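Local structure of tryptophanyl-tRNA synthetase (Thermus thermophilus, 2EL7) at residues S94-F97 with T98-P102; Q215-Q218 with H219-D222. The protein probably catalyses the ATP-dependent attachment of tryptophan to tRNA(Trp), as a homodimeric class I aminoacyl-tRNA synthetase. All blocks are in the same frame, centred on the assembly; numbering follows the deposited sequence.

Contact 1: S94-F97 with T98-P102; sequences SWVF and TTLTP
Over one face of the Trp-95 indole sits the methyl CG2 of Thr-99, displaced toward the rim and 3.7 Å from the centroid of the six-membered ring, a CH-pi contact. The methyl of Thr-98 meets the same ring obliquely, its CG2 3.9 Å from CZ3 of Trp-95. Both threonines cross the indole at about a right angle, and suit their buried places because the hydroxyl ties back to a helix carbonyl while the methyl meets the ring. With CG anti to the backbone N (chi1 166°), the ring swings forward to meet them. Tryptophan suits the place with a broad apolar face and one N-H, which NE1 gives to Tyr-44 O of the second subunit; the ring of that tyrosine packs edge-to-face with the indole. This is the C-terminal end of helix 89-99, in the dimer interface, where hydroxyls supplement the last backbone bonds. Thr-98 N and OG1 grip Ser-94 O from opposite faces of its plane. Thr-99 OG1 bonds to Val-96 O at 2.6 Å, in the carbonyl plane on a lone pair. Leu-100 N (2.7 Å) and Thr-101 OG1 (2.9 Å) hold Phe-97 O from opposite faces. An alanine in place of Trp-95 is likely to deprive both methyls of aromatic support and leave Tyr-44 O of the second subunit without its indole donor. Phe-97 packs on helices 124-139 and 153-169, Leu-100 on the latter.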
ATOM      1  N   SER A  94       5.477  -0.999  -1.456  1.00 25.29           N
ATOM      2  CA  SER A  94       4.908   0.339  -1.319  1.00 28.49           C
ATOM      3  C   SER A  94       4.735   0.766   0.144  1.00 26.55           C
ATOM      4  O   SER A  94       4.948   1.936   0.504  1.00 24.73           O
ATOM      5  CB  SER A  94       3.564   0.396  -2.035  1.00 28.73           C
ATOM      6  OG  SER A  94       3.215   1.729  -2.270  1.00 43.21           O
ATOM      7  N   TRP A  95       4.338  -0.179   0.987  1.00 22.80           N
ATOM      8  CA  TRP A  95       4.167   0.140   2.396  1.00 24.15           C
ATOM      9  C   TRP A  95       5.529   0.449   2.984  1.00 24.37           C
ATOM     10  O   TRP A  95       5.682   1.444   3.703  1.00 29.63           O
ATOM     11  CB  TRP A  95       3.508  -1.016   3.167  1.00 13.24           C
ATOM     12  CG  TRP A  95       3.643  -0.838   4.653  1.00 19.13           C
ATOM     13  CD1 TRP A  95       4.305  -1.657   5.520  1.00 21.34           C
ATOM     14  CD2 TRP A  95       3.156   0.259   5.438  1.00 20.41           C
ATOM     15  NE1 TRP A  95       4.267  -1.136   6.798  1.00 23.36           N
ATOM     16  CE2 TRP A  95       3.565   0.037   6.773  1.00 20.03           C
ATOM     17  CE3 TRP A  95       2.415   1.410   5.146  1.00 23.27           C
ATOM     18  CZ2 TRP A  95       3.255   0.914   7.807  1.00 25.43           C
ATOM     19  CZ3 TRP A  95       2.105   2.288   6.185  1.00 21.27           C
ATOM     20  CH2 TRP A  95       2.526   2.033   7.494  1.00 27.22           C
ATOM     21  N   VAL A  96       6.520  -0.392   2.668  1.00 28.60           N
ATOM     22  CA  VAL A  96       7.878  -0.199   3.190  1.00 27.24           C
ATOM     23  C   VAL A  96       8.349   1.193   2.838  1.00 23.91           C
ATOM     24  O   VAL A  96       8.762   1.945   3.705  1.00 25.36           O
ATOM     25  CB  VAL A  96       8.885  -1.252   2.630  1.00 19.82           C
ATOM     26  CG1 VAL A  96      10.284  -0.996   3.207  1.00 22.41           C
ATOM     27  CG2 VAL A  96       8.427  -2.667   3.015  1.00 13.58           C
ATOM     28  N   PHE A  97       8.254   1.533   1.560  1.00 29.82           N
ATOM     29  CA  PHE A  97       8.659   2.842   1.072  1.00 25.80           C
ATOM     30  C   PHE A  97       7.912   3.969   1.787  1.00 27.98           C
ATOM     31  O   PHE A  97       8.521   4.949   2.207  1.00 29.44           O
ATOM     32  CB  PHE A  97       8.443   2.914  -0.446  1.00 20.01           C
ATOM     33  CG  PHE A  97       9.517   2.216  -1.253  1.00 15.52           C
ATOM     34  CD1 PHE A  97      10.494   1.440  -0.630  1.00 16.00           C
ATOM     35  CD2 PHE A  97       9.533   2.315  -2.640  1.00 12.79           C
ATOM     36  CE1 PHE A  97      11.469   0.772  -1.376  1.00 23.11           C
ATOM     37  CE2 PHE A  97      10.500   1.650  -3.400  1.00 24.14           C
ATOM     38  CZ  PHE A  97      11.477   0.871  -2.761  1.00 20.58           C
ATOM     39  N   THR A  98       6.598   3.830   1.917  1.00 25.34           N
ATOM     40  CA  THR A  98       5.786   4.819   2.613  1.00 20.32           C
ATOM     41  C   THR A  98       6.435   5.140   3.972  1.00 27.57           C
ATOM     42  O   THR A  98       6.580   6.316   4.327  1.00 29.91           O
ATOM     43  CB  THR A  98       4.313   4.285   2.826  1.00 20.09           C
ATOM     44  OG1 THR A  98       3.595   4.347   1.587  1.00 18.11           O
ATOM     45  CG2 THR A  98       3.556   5.092   3.859  1.00 17.71           C
ATOM     46  N   THR A  99       6.852   4.116   4.719  1.00 20.22           N
ATOM     47  CA  THR A  99       7.454   4.362   6.042  1.00 24.64           C
ATOM     48  C   THR A  99       8.799   5.082   5.952  1.00 32.23           C
ATOM     49  O   THR A  99       9.259   5.676   6.935  1.00 23.39           O
ATOM     50  CB  THR A  99       7.683   3.043   6.885  1.00 21.49           C
ATOM     51  OG1 THR A  99       8.664   2.209   6.243  1.00 26.39           O
ATOM     52  CG2 THR A  99       6.372   2.241   7.053  1.00 18.39           C
ATOM     53  N   LEU A 100       9.429   5.034   4.781  1.00 22.54           N
ATOM     54  CA  LEU A 100      10.731   5.673   4.621  1.00 27.44           C
ATOM     55  C   LEU A 100      10.654   6.985   3.851  1.00 25.83           C
ATOM     56  O   LEU A 100      11.670   7.422   3.320  1.00 21.43           O
ATOM     57  CB  LEU A 100      11.690   4.747   3.875  1.00 28.20           C
ATOM     58  CG  LEU A 100      11.927   3.329   4.389  1.00 30.43           C
ATOM     59  CD1 LEU A 100      12.711   2.556   3.334  1.00 30.24           C
ATOM     60  CD2 LEU A 100      12.673   3.372   5.707  1.00 30.91           C
ATOM     61  N   THR A 101       9.466   7.594   3.786  1.00 17.93           N
ATOM     62  CA  THR A 101       9.272   8.848   3.058  1.00 19.38           C
ATOM     63  C   THR A 101       8.757   9.998   3.925  1.00 25.86           C
ATOM     64  O   THR A 101       7.682   9.919   4.519  1.00 30.52           O
ATOM     65  CB  THR A 101       8.294   8.656   1.866  1.00 23.82           C
ATOM     66  OG1 THR A 101       8.761   7.581   1.043  1.00 26.89           O
ATOM     67  CG2 THR A 101       8.213   9.929   0.993  1.00 19.14           C
ATOM     68  N   PRO A 102       9.531  11.089   4.018  1.00 34.72           N
ATOM     69  CA  PRO A 102       9.117  12.253   4.821  1.00 26.28           C
ATOM     70  C   PRO A 102       7.831  12.834   4.216  1.00 29.48           C
ATOM     71  O   PRO A 102       7.755  13.048   3.002  1.00 30.58           O
ATOM     72  CB  PRO A 102      10.288  13.228   4.666  1.00 15.71           C
ATOM     73  CG  PRO A 102      11.463  12.336   4.367  1.00 28.43           C
ATOM     74  CD  PRO A 102      10.876  11.288   3.437  1.00 27.20           C
TER

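Contact 2: Q215-Q218 with H219-D222; sequences QKIQ and HLPD
His-219 folds its ring back beside Gln-215, the two side chains lying side by side and pointing the same way at the C-terminal end of helix 210-218, where His-219 is the first residue to leave helical geometry. Backbone and side chain of this one residue converge on a carbonyl of the last turn: Gln-215 O accepts from both His-219 N and His-219 ND1, each at 3.0 Å. Neither bond is straight, the N-H···O angle at ND1 being 133°, and the oxygen lies tilted from the ring plane. A chi1 of -73° lays CG alongside the backbone N, which puts ND1 next to the carbonyl that the amide uses. Histidine suits this exposed place because its short side chain carries an N-H one ring bond from CG. The Gln-215 amide is turned 63° from the ring and meets it loosely, OE1 lying 3.9 Å from CE1 of His-219, while its NE2 bonds to Glu-211 OE2. Gln-218 runs obliquely across the imidazole with its amide led away, and Gln-218 CB lies 3.8 Å from His-219 ND1. Lys-216 pairs with Glu-208 in a salt bridge and with Thr-203 O; its side chain is about 8 Å from that of Met-196 in the predicted KMSKS motif. Leu-220, apolar and buried, packs on helix 239-247, and its CD1 touches Ile-217 CG2 at 4.3 Å. Leu-220 N bonds to Ile-217 O at 3.0 Å.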
ATOM      1  N   GLN A 215     -12.283  15.347 -41.782  1.00 40.56           N
ATOM      2  CA  GLN A 215     -12.951  16.576 -41.389  1.00 44.91           C
ATOM      3  C   GLN A 215     -12.041  17.485 -40.568  1.00 46.63           C
ATOM      4  O   GLN A 215     -12.099  18.703 -40.712  1.00 45.31           O
ATOM      5  CB  GLN A 215     -14.247  16.274 -40.618  1.00 44.93           C
ATOM      6  CG  GLN A 215     -15.360  15.686 -41.473  1.00 56.59           C
ATOM      7  CD  GLN A 215     -15.734  16.583 -42.655  1.00 72.83           C
ATOM      8  OE1 GLN A 215     -16.104  17.754 -42.477  1.00 79.27           O
ATOM      9  NE2 GLN A 215     -15.640  16.039 -43.866  1.00 59.26           N
ATOM     10  N   LYS A 216     -11.196  16.902 -39.720  1.00 45.97           N
ATOM     11  CA  LYS A 216     -10.290  17.707 -38.902  1.00 44.40           C
ATOM     12  C   LYS A 216      -9.205  18.396 -39.735  1.00 49.67           C
ATOM     13  O   LYS A 216      -8.827  19.532 -39.456  1.00 55.07           O
ATOM     14  CB  LYS A 216      -9.664  16.849 -37.802  1.00 34.27           C
ATOM     15  CG  LYS A 216     -10.647  16.501 -36.695  1.00 31.62           C
ATOM     16  CD  LYS A 216     -10.001  15.641 -35.641  1.00 38.11           C
ATOM     17  CE  LYS A 216     -10.979  15.236 -34.554  1.00 31.90           C
ATOM     18  NZ  LYS A 216     -10.341  14.288 -33.585  1.00 37.87           N
ATOM     19  N   ILE A 217      -8.704  17.714 -40.760  1.00 53.02           N
ATOM     20  CA  ILE A 217      -7.682  18.303 -41.627  1.00 54.96           C
ATOM     21  C   ILE A 217      -8.375  19.413 -42.417  1.00 56.06           C
ATOM     22  O   ILE A 217      -7.842  20.504 -42.621  1.00 48.89           O
ATOM     23  CB  ILE A 217      -7.132  17.260 -42.635  1.00 49.74           C
ATOM     24  CG1 ILE A 217      -6.637  16.020 -41.886  1.00 42.97           C
ATOM     25  CG2 ILE A 217      -6.008  17.864 -43.455  1.00 45.03           C
ATOM     26  CD1 ILE A 217      -5.606  16.325 -40.867  1.00 37.29           C
ATOM     27  N   GLN A 218      -9.583  19.090 -42.857  1.00 60.86           N
ATOM     28  CA  GLN A 218     -10.428  19.981 -43.626  1.00 60.35           C
ATOM     29  C   GLN A 218     -10.577  21.311 -42.913  1.00 64.60           C
ATOM     30  O   GLN A 218     -10.582  22.364 -43.554  1.00 57.13           O
ATOM     31  CB  GLN A 218     -11.806  19.352 -43.768  1.00 65.82           C
ATOM     32  CG  GLN A 218     -12.652  19.911 -44.876  1.00 75.30           C
ATOM     33  CD  GLN A 218     -12.167  19.457 -46.230  1.00 75.07           C
ATOM     34  OE1 GLN A 218     -11.860  18.279 -46.421  1.00 61.78           O
ATOM     35  NE2 GLN A 218     -12.100  20.387 -47.181  1.00 76.70           N
ATOM     36  N   HIS A 219     -10.699  21.245 -41.585  1.00 62.18           N
ATOM     37  CA  HIS A 219     -10.887  22.424 -40.748  1.00 55.96           C
ATOM     38  C   HIS A 219      -9.644  22.969 -40.063  1.00 56.58           C
ATOM     39  O   HIS A 219      -9.754  23.890 -39.256  1.00 53.60           O
ATOM     40  CB  HIS A 219     -11.949  22.154 -39.682  1.00 60.28           C
ATOM     41  CG  HIS A 219     -13.351  22.099 -40.209  1.00 77.42           C
ATOM     42  ND1 HIS A 219     -13.769  21.158 -41.127  1.00 81.15           N
ATOM     43  CD2 HIS A 219     -14.442  22.847 -39.917  1.00 81.88           C
ATOM     44  CE1 HIS A 219     -15.057  21.325 -41.374  1.00 77.63           C
ATOM     45  NE2 HIS A 219     -15.490  22.344 -40.652  1.00 83.62           N
ATOM     46  N   LEU A 220      -8.468  22.418 -40.357  1.00 58.94           N
ATOM     47  CA  LEU A 220      -7.258  22.938 -39.727  1.00 59.84           C
ATOM     48  C   LEU A 220      -7.240  24.427 -40.003  1.00 65.38           C
ATOM     49  O   LEU A 220      -7.463  24.862 -41.134  1.00 62.26           O
ATOM     50  CB  LEU A 220      -5.989  22.305 -40.300  1.00 47.83           C
ATOM     51  CG  LEU A 220      -5.731  20.820 -40.056  1.00 54.21           C
ATOM     52  CD1 LEU A 220      -4.310  20.502 -40.505  1.00 51.20           C
ATOM     53  CD2 LEU A 220      -5.908  20.471 -38.585  1.00 46.84           C
ATOM     54  N   PRO A 221      -6.998  25.233 -38.964  1.00 72.19           N
ATOM     55  CA  PRO A 221      -6.957  26.692 -39.091  1.00 77.32           C
ATOM     56  C   PRO A 221      -5.822  27.165 -39.995  1.00 80.38           C
ATOM     57  O   PRO A 221      -4.944  26.384 -40.356  1.00 80.36           O
ATOM     58  CB  PRO A 221      -6.779  27.159 -37.645  1.00 74.53           C
ATOM     59  CG  PRO A 221      -7.388  26.043 -36.840  1.00 76.74           C
ATOM     60  CD  PRO A 221      -6.872  24.827 -37.556  1.00 72.78           C
ATOM     61  N   ASP A 222      -5.852  28.448 -40.346  1.00 90.15           N
ATOM     62  CA  ASP A 222      -4.837  29.066 -41.202  1.00 95.53           C
ATOM     63  C   ASP A 222      -5.031  30.578 -41.226  1.00100.43           C
ATOM     64  O   ASP A 222      -5.988  31.066 -41.835  1.00104.09           O
ATOM     65  CB  ASP A 222      -4.954  28.531 -42.629  1.00 93.87           C
ATOM     66  CG  ASP A 222      -4.039  29.254 -43.597  1.00 93.53           C
ATOM     67  OD1 ASP A 222      -4.166  29.012 -44.815  1.00 93.20           O
ATOM     68  OD2 ASP A 222      -3.192  30.060 -43.143  1.00 92.51           O
TER

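Overall arrangement
Followed from the N terminus, the chain passes strand 80-83, the last of the three-stranded parallel sheet, and enters helix 89-99, whose end contact 1 closes just before helix 103-107. Contact 2 comes much later, ending helix 210-218 and opening the loop toward helix 239-247. Each closes only a local turn, and the two lie in series, neither nesting nor crossing. The centres of contact 1 and contact 2 are about 50 Å apart, on opposite sides of the chain's centre. Contact 1 ties helix 89-99 to helices 124-139 and 153-169 and to the second subunit; contact 2 joins helix 210-218 to helices 239-247 and 267-294 within one subunit.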